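Local coordinates for CBS domain-containing protein (Agrobacterium tumefaciens, PDB 3FHM) that binds AMP and NADH through a pair of CBS domains, but whose cellular role is not established, at residues A[51-54]-A[60-63]; A[44-49]-A[77-82]; A[127-132]-A[137-142]. One frame throughout, in Å; residues are numbered along the deposited sequence.

Contact 1. Residues A[51-54]-A[60-63]. With NAI (1,4-dihydronicotinamide adenine dinucleotide), chain F.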
loop_
_atom_site.group_PDB
_atom_site.type_symbol
_atom_site.label_atom_id
_atom_site.label_comp_id
_atom_site.label_asym_id
_atom_site.label_seq_id
_atom_site.Cartn_x
_atom_site.Cartn_y
_atom_site.Cartn_z
ATOM N N GLY A 51 9.137 -8.860 -8.884
ATOM C CA GLY A 51 8.792 -10.273 -8.923
ATOM C C GLY A 51 8.829 -10.870 -7.522
ATOM O O GLY A 51 8.018 -11.740 -7.189
ATOM N N THR A 52 9.761 -10.383 -6.686
ATOM C CA THR A 52 9.834 -10.791 -5.283
ATOM C C THR A 52 8.632 -10.281 -4.463
ATOM O O THR A 52 7.946 -11.099 -3.743
ATOM C CB THR A 52 11.147 -10.399 -4.619
ATOM O OG1 THR A 52 12.227 -10.912 -5.423
ATOM C CG2 THR A 52 11.203 -10.960 -3.132
ATOM N N LEU A 53 8.323 -8.978 -4.601
ATOM C CA LEU A 53 7.000 -8.490 -4.077
ATOM C C LEU A 53 5.800 -9.503 -4.368
ATOM O O LEU A 53 5.044 -9.891 -3.485
ATOM C CB LEU A 53 6.710 -7.037 -4.536
ATOM C CG LEU A 53 7.747 -5.904 -4.251
ATOM C CD1 LEU A 53 7.410 -4.559 -4.787
ATOM C CD2 LEU A 53 8.087 -5.688 -2.833
ATOM N N HIS A 54 5.705 -9.996 -5.589
ATOM C CA HIS A 54 4.568 -10.775 -5.915
ATOM C C HIS A 54 4.579 -12.240 -5.421
ATOM O O HIS A 54 3.585 -12.738 -4.901
ATOM C CB HIS A 54 4.411 -10.729 -7.372
ATOM C CG HIS A 54 3.201 -11.432 -7.841
ATOM N ND1 HIS A 54 3.229 -12.729 -8.296
ATOM C CD2 HIS A 54 1.914 -11.033 -7.898
ATOM C CE1 HIS A 54 2.015 -13.091 -8.653
ATOM N NE2 HIS A 54 1.201 -12.072 -8.435
ATOM N N ALA A 60 6.560 -4.527 0.225
ATOM C CA ALA A 60 7.795 -3.933 0.590
ATOM C C ALA A 60 8.905 -4.979 0.647
ATOM O O ALA A 60 8.667 -6.162 0.934
ATOM C CB ALA A 60 7.656 -3.330 1.918
ATOM N N VAL A 61 10.125 -4.545 0.338
ATOM C CA VAL A 61 11.315 -5.347 0.550
ATOM C C VAL A 61 12.434 -4.436 1.036
ATOM O O VAL A 61 12.558 -3.277 0.588
ATOM C CB VAL A 61 11.772 -6.268 -0.662
ATOM C CG1 VAL A 61 10.893 -7.564 -0.765
ATOM C CG2 VAL A 61 11.858 -5.570 -1.939
ATOM N N VAL A 62 13.212 -4.932 1.991
ATOM C CA VAL A 62 14.308 -4.156 2.565
ATOM C C VAL A 62 15.583 -4.491 1.781
ATOM O O VAL A 62 15.884 -5.690 1.548
ATOM C CB VAL A 62 14.499 -4.460 4.106
ATOM C CG1 VAL A 62 15.543 -3.609 4.731
ATOM C CG2 VAL A 62 13.204 -4.254 4.839
ATOM N N VAL A 63 16.296 -3.438 1.370
ATOM C CA VAL A 63 17.565 -3.569 0.653
ATOM C C VAL A 63 18.762 -3.669 1.602
ATOM O O VAL A 63 19.136 -2.681 2.258
ATOM C CB VAL A 63 17.880 -2.390 -0.351
ATOM C CG1 VAL A 63 18.911 -2.816 -1.380
ATOM C CG2 VAL A 63 16.647 -1.927 -1.047
HETATM P PA NAI F . 1.693 -5.605 2.731
HETATM O O1A NAI F . 0.801 -6.289 1.775
HETATM O O2A NAI F . 3.018 -4.965 2.351
HETATM O O5B NAI F . 2.101 -6.619 3.875
HETATM C C5B NAI F . 1.357 -7.844 4.103
HETATM C C4B NAI F . 1.977 -8.569 5.266
HETATM O O4B NAI F . 3.334 -8.898 4.998
HETATM C C3B NAI F . 2.017 -7.605 6.407
HETATM O O3B NAI F . 1.645 -8.420 7.537
HETATM C C2B NAI F . 3.441 -7.192 6.551
HETATM O O2B NAI F . 3.728 -7.386 7.895
HETATM C C1B NAI F . 4.207 -8.291 5.909
HETATM N N9A NAI F . 5.428 -7.807 5.233
HETATM C C8A NAI F . 5.538 -6.721 4.447
HETATM N N7A NAI F . 6.819 -6.590 4.028
HETATM C C5A NAI F . 7.527 -7.603 4.519
HETATM C C6A NAI F . 8.920 -8.062 4.431
HETATM N N6A NAI F . 9.815 -7.359 3.695
HETATM N N1A NAI F . 9.290 -9.185 5.095
HETATM C C2A NAI F . 8.392 -9.868 5.820
HETATM N N3A NAI F . 7.107 -9.499 5.901
HETATM C C4A NAI F . 6.620 -8.397 5.301
HETATM O O3 NAI F . 1.039 -4.492 3.688
HETATM P PN NAI F . -0.471 -3.910 3.891
HETATM O O1N NAI F . -0.862 -2.632 3.205
HETATM O O2N NAI F . -0.438 -3.835 5.375
HETATM O O5D NAI F . -1.449 -5.074 3.356
HETATM C C5D NAI F . -2.099 -5.163 2.080
HETATM C C4D NAI F . -3.535 -5.593 2.354
HETATM O O4D NAI F . -3.528 -6.806 3.139
HETATM C C3D NAI F . -4.271 -4.507 3.198
HETATM O O3D NAI F . -5.609 -4.285 2.734
HETATM C C2D NAI F . -4.395 -5.053 4.617
HETATM O O2D NAI F . -5.562 -4.570 5.318
HETATM C C1D NAI F . -4.325 -6.569 4.332
HETATM N N1N NAI F . -3.678 -7.238 5.415
HETATM C C2N NAI F . -4.356 -8.265 5.967
HETATM C C3N NAI F . -3.807 -8.974 7.056
HETATM C C7N NAI F . -4.598 -10.147 7.605
HETATM O O7N NAI F . -4.139 -10.834 8.536
HETATM N N7N NAI F . -5.762 -10.435 7.007
HETATM C C4N NAI F . -2.542 -8.608 7.572
HETATM C C5N NAI F . -1.867 -7.510 6.990
HETATM C C6N NAI F . -2.453 -6.819 5.880
#
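L53 and V61 meet through methyl groups: CD2 of L53 reaches the valine's fork, 3.9 Å from V61 CG2 and 4.0 Å from V61 CG1, and so touches both branches. The CA–CB bond of L53 does not aim at the strand; the outer part of the side chain closes the gap. With CG anti to the carbonyl carbon (chi1 -54°), CD2 comes over the start of the strand, where it lies 3.6 Å from the backbone N of A60. V61 points its CB at the helix and receives a second neighbour there. T52 sets its CG2 methyl, anti to the backbone N, 4.2 Å from V61 CG1, and the two side chains cross at about a right angle. The threonine hydroxyl is turned back to its own helix, where OG1 bonds to the carbonyl of E48, and the methyl is the part that faces the strand. Helix 46-56 and strand 60-64 are the second and third elements of a beta-alpha-beta unit that starts with strand 39-40; V40 of that first strand touches both T52 and V61. F74 of strand 70-75 packs against L53, as does V80 of the second subunit. A60 directs its CB away from the helix, and CB comes 4.0 Å from N7A of the adenine of the bound NADH. Its carbonyl O accepts a weak, bent bond from the adenine amino group N6A at 3.2 Å (132° at the hydrogen).

Contact 2. Residues A[44-49]-A[77-82]. With AMP (adenosine monophosphate), chain E; NAI (1,4-dihydronicotinamide adenine dinucleotide), chain O.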
loop_
_atom_site.group_PDB
_atom_site.type_symbol
_atom_site.label_atom_id
_atom_site.label_comp_id
_atom_site.label_asym_id
_atom_site.label_seq_id
_atom_site.Cartn_x
_atom_site.Cartn_y
_atom_site.Cartn_z
ATOM N N VAL A 44 20.239 -6.452 -7.783
ATOM C CA VAL A 44 18.930 -6.811 -8.308
ATOM C C VAL A 44 18.296 -5.611 -9.055
ATOM O O VAL A 44 18.355 -4.441 -8.603
ATOM C CB VAL A 44 17.999 -7.365 -7.128
ATOM C CG1 VAL A 44 16.549 -6.798 -7.117
ATOM C CG2 VAL A 44 17.979 -8.888 -7.105
ATOM N N SER A 45 17.699 -5.887 -10.205
ATOM C CA SER A 45 16.936 -4.858 -10.928
ATOM C C SER A 45 15.474 -4.662 -10.396
ATOM O O SER A 45 14.872 -5.541 -9.723
ATOM C CB SER A 45 16.903 -5.135 -12.432
ATOM O OG SER A 45 15.915 -6.128 -12.707
ATOM N N ILE A 46 14.936 -3.481 -10.718
ATOM C CA ILE A 46 13.587 -3.063 -10.346
ATOM C C ILE A 46 12.578 -4.103 -10.731
ATOM O O ILE A 46 11.688 -4.458 -9.928
ATOM C CB ILE A 46 13.221 -1.729 -11.032
ATOM C CG1 ILE A 46 14.135 -0.596 -10.509
ATOM C CG2 ILE A 46 11.809 -1.386 -10.811
ATOM C CD1 ILE A 46 13.556 0.795 -10.615
ATOM N N GLY A 47 12.740 -4.632 -11.944
ATOM C CA GLY A 47 11.816 -5.657 -12.452
ATOM C C GLY A 47 11.800 -6.944 -11.650
ATOM O O GLY A 47 10.768 -7.611 -11.577
ATOM N N GLU A 48 12.950 -7.290 -11.070
ATOM C CA GLU A 48 13.074 -8.482 -10.247
ATOM C C GLU A 48 12.628 -8.247 -8.800
ATOM O O GLU A 48 12.101 -9.166 -8.169
ATOM C CB GLU A 48 14.506 -9.044 -10.279
ATOM C CG GLU A 48 15.207 -8.865 -11.621
ATOM C CD GLU A 48 16.687 -9.268 -11.604
ATOM O OE1 GLU A 48 17.497 -8.545 -11.016
ATOM O OE2 GLU A 48 17.046 -10.296 -12.196
ATOM N N ALA A 49 12.863 -7.047 -8.264
ATOM C CA ALA A 49 12.285 -6.657 -6.983
ATOM C C ALA A 49 10.775 -6.788 -7.047
ATOM O O ALA A 49 10.156 -7.387 -6.146
ATOM C CB ALA A 49 12.605 -5.318 -6.687
ATOM N N ARG A 77 5.083 1.652 -4.196
ATOM C CA ARG A 77 4.924 3.024 -4.543
ATOM C C ARG A 77 6.169 3.542 -5.293
ATOM O O ARG A 77 6.033 4.343 -6.208
ATOM C CB ARG A 77 4.598 3.859 -3.324
ATOM C CG ARG A 77 4.582 5.388 -3.564
ATOM C CD ARG A 77 3.348 5.776 -4.328
ATOM N NE ARG A 77 2.110 5.206 -3.792
ATOM C CZ ARG A 77 1.235 5.883 -3.044
ATOM N NH1 ARG A 77 1.464 7.170 -2.784
ATOM N NH2 ARG A 77 0.129 5.271 -2.584
ATOM N N ASP A 78 7.360 3.053 -4.951
ATOM C CA ASP A 78 8.538 3.373 -5.742
ATOM C C ASP A 78 8.448 2.800 -7.164
ATOM O O ASP A 78 8.953 3.453 -8.116
ATOM C CB ASP A 78 9.811 2.933 -5.045
ATOM C CG ASP A 78 10.099 3.767 -3.846
ATOM O OD1 ASP A 78 10.253 4.975 -4.054
ATOM O OD2 ASP A 78 10.128 3.242 -2.708
ATOM N N LEU A 79 7.801 1.623 -7.298
ATOM C CA LEU A 79 7.553 1.023 -8.631
ATOM C C LEU A 79 6.808 1.993 -9.523
ATOM O O LEU A 79 7.337 2.427 -10.579
ATOM C CB LEU A 79 6.789 -0.283 -8.565
ATOM C CG LEU A 79 6.708 -1.167 -9.826
ATOM C CD1 LEU A 79 8.075 -1.442 -10.387
ATOM C CD2 LEU A 79 5.968 -2.504 -9.596
ATOM N N VAL A 80 5.610 2.381 -9.093
ATOM C CA VAL A 80 4.842 3.475 -9.772
ATOM C C VAL A 80 5.630 4.772 -10.198
ATOM O O VAL A 80 5.529 5.190 -11.344
ATOM C CB VAL A 80 3.593 3.877 -8.939
ATOM C CG1 VAL A 80 2.801 4.995 -9.660
ATOM C CG2 VAL A 80 2.706 2.669 -8.671
ATOM N N LYS A 81 6.389 5.373 -9.277
ATOM C CA LYS A 81 7.186 6.568 -9.582
ATOM C C LYS A 81 8.222 6.317 -10.704
ATOM O O LYS A 81 8.469 7.189 -11.560
ATOM C CB LYS A 81 7.851 7.137 -8.305
ATOM C CG LYS A 81 8.997 8.152 -8.624
ATOM C CD LYS A 81 9.597 8.837 -7.391
ATOM C CE LYS A 81 10.251 10.187 -7.740
ATOM N NZ LYS A 81 10.386 11.099 -6.531
ATOM N N ALA A 82 8.792 5.101 -10.690
ATOM C CA ALA A 82 9.859 4.674 -11.608
ATOM C C ALA A 82 9.332 4.601 -12.994
ATOM O O ALA A 82 9.900 5.223 -13.887
ATOM C CB ALA A 82 10.379 3.327 -11.199
HETATM P P AMP E . 4.637 2.727 1.274
HETATM O O1P AMP E . 5.555 2.176 2.297
HETATM O O2P AMP E . 4.488 1.945 0.019
HETATM O O3P AMP E . 3.368 3.285 1.908
HETATM O "O5'" AMP E . 5.684 3.865 0.832
HETATM C "C5'" AMP E . 5.497 5.000 -0.044
HETATM C "C4'" AMP E . 6.842 5.744 -0.004
HETATM O "O4'" AMP E . 7.313 5.807 1.332
HETATM C "C3'" AMP E . 7.939 4.979 -0.736
HETATM O "O3'" AMP E . 8.925 5.808 -1.343
HETATM C "C2'" AMP E . 8.682 4.290 0.335
HETATM O "O2'" AMP E . 10.015 4.175 -0.077
HETATM C "C1'" AMP E . 8.597 5.245 1.449
HETATM N N9 AMP E . 8.845 4.476 2.683
HETATM C C8 AMP E . 8.415 3.244 3.070
HETATM N N7 AMP E . 8.912 2.826 4.284
HETATM C C5 AMP E . 9.652 3.838 4.683
HETATM C C6 AMP E . 10.452 4.085 5.873
HETATM N N6 AMP E . 10.534 3.162 6.854
HETATM N N1 AMP E . 11.092 5.268 5.924
HETATM C C2 AMP E . 11.034 6.206 4.929
HETATM N N3 AMP E . 10.340 6.067 3.804
HETATM C C4 AMP E . 9.631 4.908 3.650
HETATM P PA NAI O . -3.610 6.271 -1.168
HETATM O O1A NAI O . -2.128 6.661 -1.248
HETATM O O2A NAI O . -4.325 5.486 -2.262
HETATM O O5B NAI O . -4.486 7.546 -0.734
HETATM C C5B NAI O . -3.896 8.812 -0.490
HETATM C C4B NAI O . -5.111 9.732 -0.526
HETATM O O4B NAI O . -5.732 9.705 -1.818
HETATM C C3B NAI O . -6.225 9.273 0.405
HETATM O O3B NAI O . -6.806 10.484 0.908
HETATM C C2B NAI O . -7.225 8.527 -0.481
HETATM O O2B NAI O . -8.534 8.848 -0.068
HETATM C C1B NAI O . -7.102 9.270 -1.774
HETATM N N9A NAI O . -7.378 8.538 -3.041
HETATM C C8A NAI O . -6.817 7.375 -3.449
HETATM N N7A NAI O . -7.225 7.014 -4.709
HETATM C C5A NAI O . -8.073 7.974 -5.157
HETATM C C6A NAI O . -8.884 8.225 -6.381
HETATM N N6A NAI O . -8.899 7.363 -7.442
HETATM N N1A NAI O . -9.629 9.344 -6.439
HETATM C C2A NAI O . -9.665 10.221 -5.429
HETATM N N3A NAI O . -8.996 10.043 -4.287
HETATM C C4A NAI O . -8.170 8.971 -4.073
HETATM O O3 NAI O . -3.984 5.326 0.143
HETATM P PN NAI O . -3.249 5.091 1.580
HETATM O O1N NAI O . -2.545 3.794 1.427
HETATM O O2N NAI O . -4.224 5.305 2.719
HETATM O O5D NAI O . -2.127 6.257 1.753
HETATM C C5D NAI O . -0.740 6.181 1.438
HETATM C C4D NAI O . 0.070 6.882 2.518
HETATM O O4D NAI O . -0.438 8.145 2.902
HETATM C C3D NAI O . -0.061 6.066 3.757
HETATM O O3D NAI O . 1.275 5.829 4.249
HETATM C C2D NAI O . -0.976 6.820 4.706
HETATM O O2D NAI O . -0.550 6.550 6.033
HETATM C C1D NAI O . -0.844 8.267 4.276
HETATM N N1N NAI O . -2.091 9.095 4.213
HETATM C C2N NAI O . -2.148 10.338 4.760
HETATM C C3N NAI O . -3.292 11.179 4.653
HETATM C C7N NAI O . -3.319 12.560 5.305
HETATM O O7N NAI O . -4.393 13.209 5.429
HETATM N N7N NAI O . -2.137 13.012 5.729
HETATM C C4N NAI O . -4.420 10.735 3.952
HETATM C C5N NAI O . -4.324 9.465 3.383
HETATM C C6N NAI O . -3.165 8.672 3.519
#
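D78 OD2 is gripped from two quarters: the AMP ribose hydroxyl O2' donates to it at 2.8 Å, and the backbone N of T75 adds a weak bond. Ribose O3' lies 3.1 Å from both D78 OD1 and D78 OD2, so the carboxylate spans the ribose diol. One residue earlier, R77 packs its CB 3.6 Å from AMP C5', then bends at chi2 and chi3 to lead its guanidinium away to the second nucleotide. There NH2 gives a nearly straight bond of 3.0 Å (166°) to the NADH phosphate oxygen O1A, which sits at the guanidinium edge and in its plane, while NE forms a salt bridge with E76 of the second subunit. The join to segment 44-49 is apolar. I46 points its CB at helix 76-86 and touches with two branches: CG2 meets L79 CD1 at 3.8 Å and CD1 reaches A82 CB at 4.1 Å. F74 also touches I46. At the helix start, S45 is the N-cap, and its backbone N bonds to E48 OE1 at 2.8 Å, the backbone half of a capping box. A helix that holds a ribose diol by an aspartate near its start is characteristic of nucleotide sites in CBS domains.

Contact 3. Residues A[127-132]-A[137-142]. With NAI (1,4-dihydronicotinamide adenine dinucleotide), chain F.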
loop_
_atom_site.group_PDB
_atom_site.type_symbol
_atom_site.label_atom_id
_atom_site.label_comp_id
_atom_site.label_asym_id
_atom_site.label_seq_id
_atom_site.Cartn_x
_atom_site.Cartn_y
_atom_site.Cartn_z
ATOM N N VAL A 127 7.130 0.161 8.582
ATOM C CA VAL A 127 8.197 0.543 9.539
ATOM C C VAL A 127 8.984 -0.671 10.070
ATOM O O VAL A 127 8.408 -1.547 10.706
ATOM C CB VAL A 127 7.778 1.647 10.633
ATOM C CG1 VAL A 127 6.370 2.180 10.442
ATOM C CG2 VAL A 127 8.026 1.169 12.093
ATOM N N PRO A 128 10.291 -0.739 9.688
ATOM C CA PRO A 128 11.258 -1.770 10.083
ATOM C C PRO A 128 11.471 -1.664 11.578
ATOM O O PRO A 128 11.581 -0.540 12.089
ATOM C CB PRO A 128 12.551 -1.336 9.330
ATOM C CG PRO A 128 12.101 -0.563 8.196
ATOM C CD PRO A 128 10.917 0.227 8.766
ATOM N N VAL A 129 11.528 -2.801 12.266
ATOM C CA VAL A 129 11.824 -2.836 13.732
ATOM C C VAL A 129 13.326 -3.078 14.080
ATOM O O VAL A 129 13.974 -4.030 13.595
ATOM C CB VAL A 129 10.869 -3.814 14.554
ATOM C CG1 VAL A 129 11.036 -3.626 16.065
ATOM C CG2 VAL A 129 9.406 -3.630 14.195
ATOM N N GLU A 130 13.856 -2.195 14.920
ATOM C CA GLU A 130 15.258 -2.262 15.388
ATOM C C GLU A 130 15.402 -2.538 16.908
ATOM O O GLU A 130 14.562 -2.138 17.704
ATOM C CB GLU A 130 15.994 -0.974 14.991
ATOM C CG GLU A 130 17.191 -0.631 15.833
ATOM C CD GLU A 130 17.138 0.799 16.310
ATOM O OE1 GLU A 130 16.822 1.674 15.456
ATOM O OE2 GLU A 130 17.396 1.031 17.528
ATOM N N GLU A 131 16.463 -3.248 17.273
ATOM C CA GLU A 131 16.848 -3.451 18.658
ATOM C C GLU A 131 18.280 -3.915 18.698
ATOM O O GLU A 131 18.638 -4.931 18.083
ATOM C CB GLU A 131 15.952 -4.466 19.356
ATOM C CG GLU A 131 16.085 -5.877 18.833
ATOM C CD GLU A 131 16.046 -6.911 19.939
ATOM O OE1 GLU A 131 16.591 -8.013 19.711
ATOM O OE2 GLU A 131 15.474 -6.631 21.023
ATOM N N ASN A 132 19.099 -3.152 19.417
ATOM C CA ASN A 132 20.517 -3.417 19.503
ATOM C C ASN A 132 21.173 -3.210 18.153
ATOM O O ASN A 132 22.080 -3.941 17.782
ATOM C CB ASN A 132 20.756 -4.849 20.004
ATOM C CG ASN A 132 20.470 -5.016 21.508
ATOM O OD1 ASN A 132 20.187 -4.043 22.230
ATOM N ND2 ASN A 132 20.565 -6.261 21.985
ATOM N N GLY A 137 12.397 -7.154 12.595
ATOM C CA GLY A 137 11.096 -7.480 12.054
ATOM C C GLY A 137 10.565 -6.313 11.287
ATOM O O GLY A 137 11.264 -5.341 11.117
ATOM N N ILE A 138 9.319 -6.398 10.834
ATOM C CA ILE A 138 8.718 -5.311 10.070
ATOM C C ILE A 138 7.259 -5.238 10.392
ATOM O O ILE A 138 6.589 -6.293 10.449
ATOM C CB ILE A 138 8.993 -5.450 8.513
ATOM C CG1 ILE A 138 8.750 -4.117 7.772
ATOM C CG2 ILE A 138 8.354 -6.750 7.896
ATOM C CD1 ILE A 138 9.337 -4.039 6.363
ATOM N N ILE A 139 6.786 -4.008 10.634
ATOM C CA ILE A 139 5.355 -3.709 10.899
ATOM C C ILE A 139 4.751 -2.907 9.728
ATOM O O ILE A 139 5.359 -1.890 9.264
ATOM C CB ILE A 139 5.135 -2.859 12.216
ATOM C CG1 ILE A 139 5.508 -3.615 13.533
ATOM C CG2 ILE A 139 3.708 -2.218 12.222
ATOM C CD1 ILE A 139 4.776 -5.076 13.871
ATOM N N SER A 140 3.576 -3.342 9.265
ATOM C CA SER A 140 2.873 -2.649 8.211
ATOM C C SER A 140 1.510 -2.071 8.677
ATOM O O SER A 140 0.874 -2.588 9.645
ATOM C CB SER A 140 2.577 -3.645 7.154
ATOM O OG SER A 140 1.238 -3.987 7.350
ATOM N N ILE A 141 1.059 -1.009 7.977
ATOM C CA ILE A 141 -0.261 -0.411 8.261
ATOM C C ILE A 141 -1.418 -1.459 8.432
ATOM O O ILE A 141 -2.323 -1.224 9.182
ATOM C CB ILE A 141 -0.623 0.661 7.213
ATOM C CG1 ILE A 141 -1.713 1.603 7.765
ATOM C CG2 ILE A 141 -1.090 0.036 5.871
ATOM C CD1 ILE A 141 -1.985 2.826 6.862
ATOM N N GLY A 142 -1.366 -2.588 7.753
ATOM C CA GLY A 142 -2.449 -3.573 7.792
ATOM C C GLY A 142 -2.361 -4.377 9.079
ATOM O O GLY A 142 -3.375 -4.812 9.609
HETATM P PA NAI F . 1.693 -5.605 2.731
HETATM O O1A NAI F . 0.801 -6.289 1.775
HETATM O O2A NAI F . 3.018 -4.965 2.351
HETATM O O5B NAI F . 2.101 -6.619 3.875
HETATM C C5B NAI F . 1.357 -7.844 4.103
HETATM C C4B NAI F . 1.977 -8.569 5.266
HETATM O O4B NAI F . 3.334 -8.898 4.998
HETATM C C3B NAI F . 2.017 -7.605 6.407
HETATM O O3B NAI F . 1.645 -8.420 7.537
HETATM C C2B NAI F . 3.441 -7.192 6.551
HETATM O O2B NAI F . 3.728 -7.386 7.895
HETATM C C1B NAI F . 4.207 -8.291 5.909
HETATM N N9A NAI F . 5.428 -7.807 5.233
HETATM C C8A NAI F . 5.538 -6.721 4.447
HETATM N N7A NAI F . 6.819 -6.590 4.028
HETATM C C5A NAI F . 7.527 -7.603 4.519
HETATM C C6A NAI F . 8.920 -8.062 4.431
HETATM N N6A NAI F . 9.815 -7.359 3.695
HETATM N N1A NAI F . 9.290 -9.185 5.095
HETATM C C2A NAI F . 8.392 -9.868 5.820
HETATM N N3A NAI F . 7.107 -9.499 5.901
HETATM C C4A NAI F . 6.620 -8.397 5.301
HETATM O O3 NAI F . 1.039 -4.492 3.688
HETATM P PN NAI F . -0.471 -3.910 3.891
HETATM O O1N NAI F . -0.862 -2.632 3.205
HETATM O O2N NAI F . -0.438 -3.835 5.375
HETATM O O5D NAI F . -1.449 -5.074 3.356
HETATM C C5D NAI F . -2.099 -5.163 2.080
HETATM C C4D NAI F . -3.535 -5.593 2.354
HETATM O O4D NAI F . -3.528 -6.806 3.139
HETATM C C3D NAI F . -4.271 -4.507 3.198
HETATM O O3D NAI F . -5.609 -4.285 2.734
HETATM C C2D NAI F . -4.395 -5.053 4.617
HETATM O O2D NAI F . -5.562 -4.570 5.318
HETATM C C1D NAI F . -4.325 -6.569 4.332
HETATM N N1N NAI F . -3.678 -7.238 5.415
HETATM C C2N NAI F . -4.356 -8.265 5.967
HETATM C C3N NAI F . -3.807 -8.974 7.056
HETATM C C7N NAI F . -4.598 -10.147 7.605
HETATM O O7N NAI F . -4.139 -10.834 8.536
HETATM N N7N NAI F . -5.762 -10.435 7.007
HETATM C C4N NAI F . -2.542 -8.608 7.572
HETATM C C5N NAI F . -1.867 -7.510 6.990
HETATM C C6N NAI F . -2.453 -6.819 5.880
#
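I138 leaves the strand on the same sheet face as P128, with CG1 anti to the backbone N (chi1 -162°). From CB its two branches part. CG1 lies along the neighbouring strand, 3.9 Å from V127 O and 4.1 Å from P128 CA; CG2 turns to the NADH adenine and rests 3.5 Å from C4A, near the junction of the two rings; CD1, at the tip, reaches V62 of the other CBS domain. On the other face, V129 CG2 meets I139 CG1 at 4.0 Å, the side chains meeting at a slant, and helices 26-33 and 112-122 pack over that face. Between the faces run the backbone bonds of an antiparallel pair: V127 N to I139 O and I139 N to V127 O join the hydrogen-bonded pair V127/I139, and V129 N bonds to G137 O. Where the strand gives way to helix 141-147, S140 takes the N-cap position. Its OG donates a 2.6 Å bond to the NADH phosphate oxygen O2N, and the same oxygen receives a weak, bent bond of 2.8 Å from G142 N. That helix start would probably favour the phosphate's negative charge. D143 OD2 accepts a bond from S140 N, the backbone half of a capping box at this helix start. A beta hairpin whose second strand runs into a phosphate-binding helix start forms one wall of the nucleotide cleft, an arrangement characteristic of CBS domains.

Overall arrangement
Along the chain, contact 1 is nested inside the loop closed by contact 2, and contact 3 follows both. Contacts 1 and 2 share helix 46-56, with centres about 9 Å apart, and lie within the first CBS domain; contact 3, in the second, has its centre about 15 Å from that of contact 1 and about 21 Å from that of contact 2. Contacts 1 and 3 touch by packing across the two CBS domains, and both touch the same NADH, contact 1 at the adenine and contact 3 at the adenine and a phosphate. Contact 2 holds the AMP that also touches contact 3, and reaches a second NADH held mainly by the other subunit. Nucleotides thus sit between the paired domains and across the dimer.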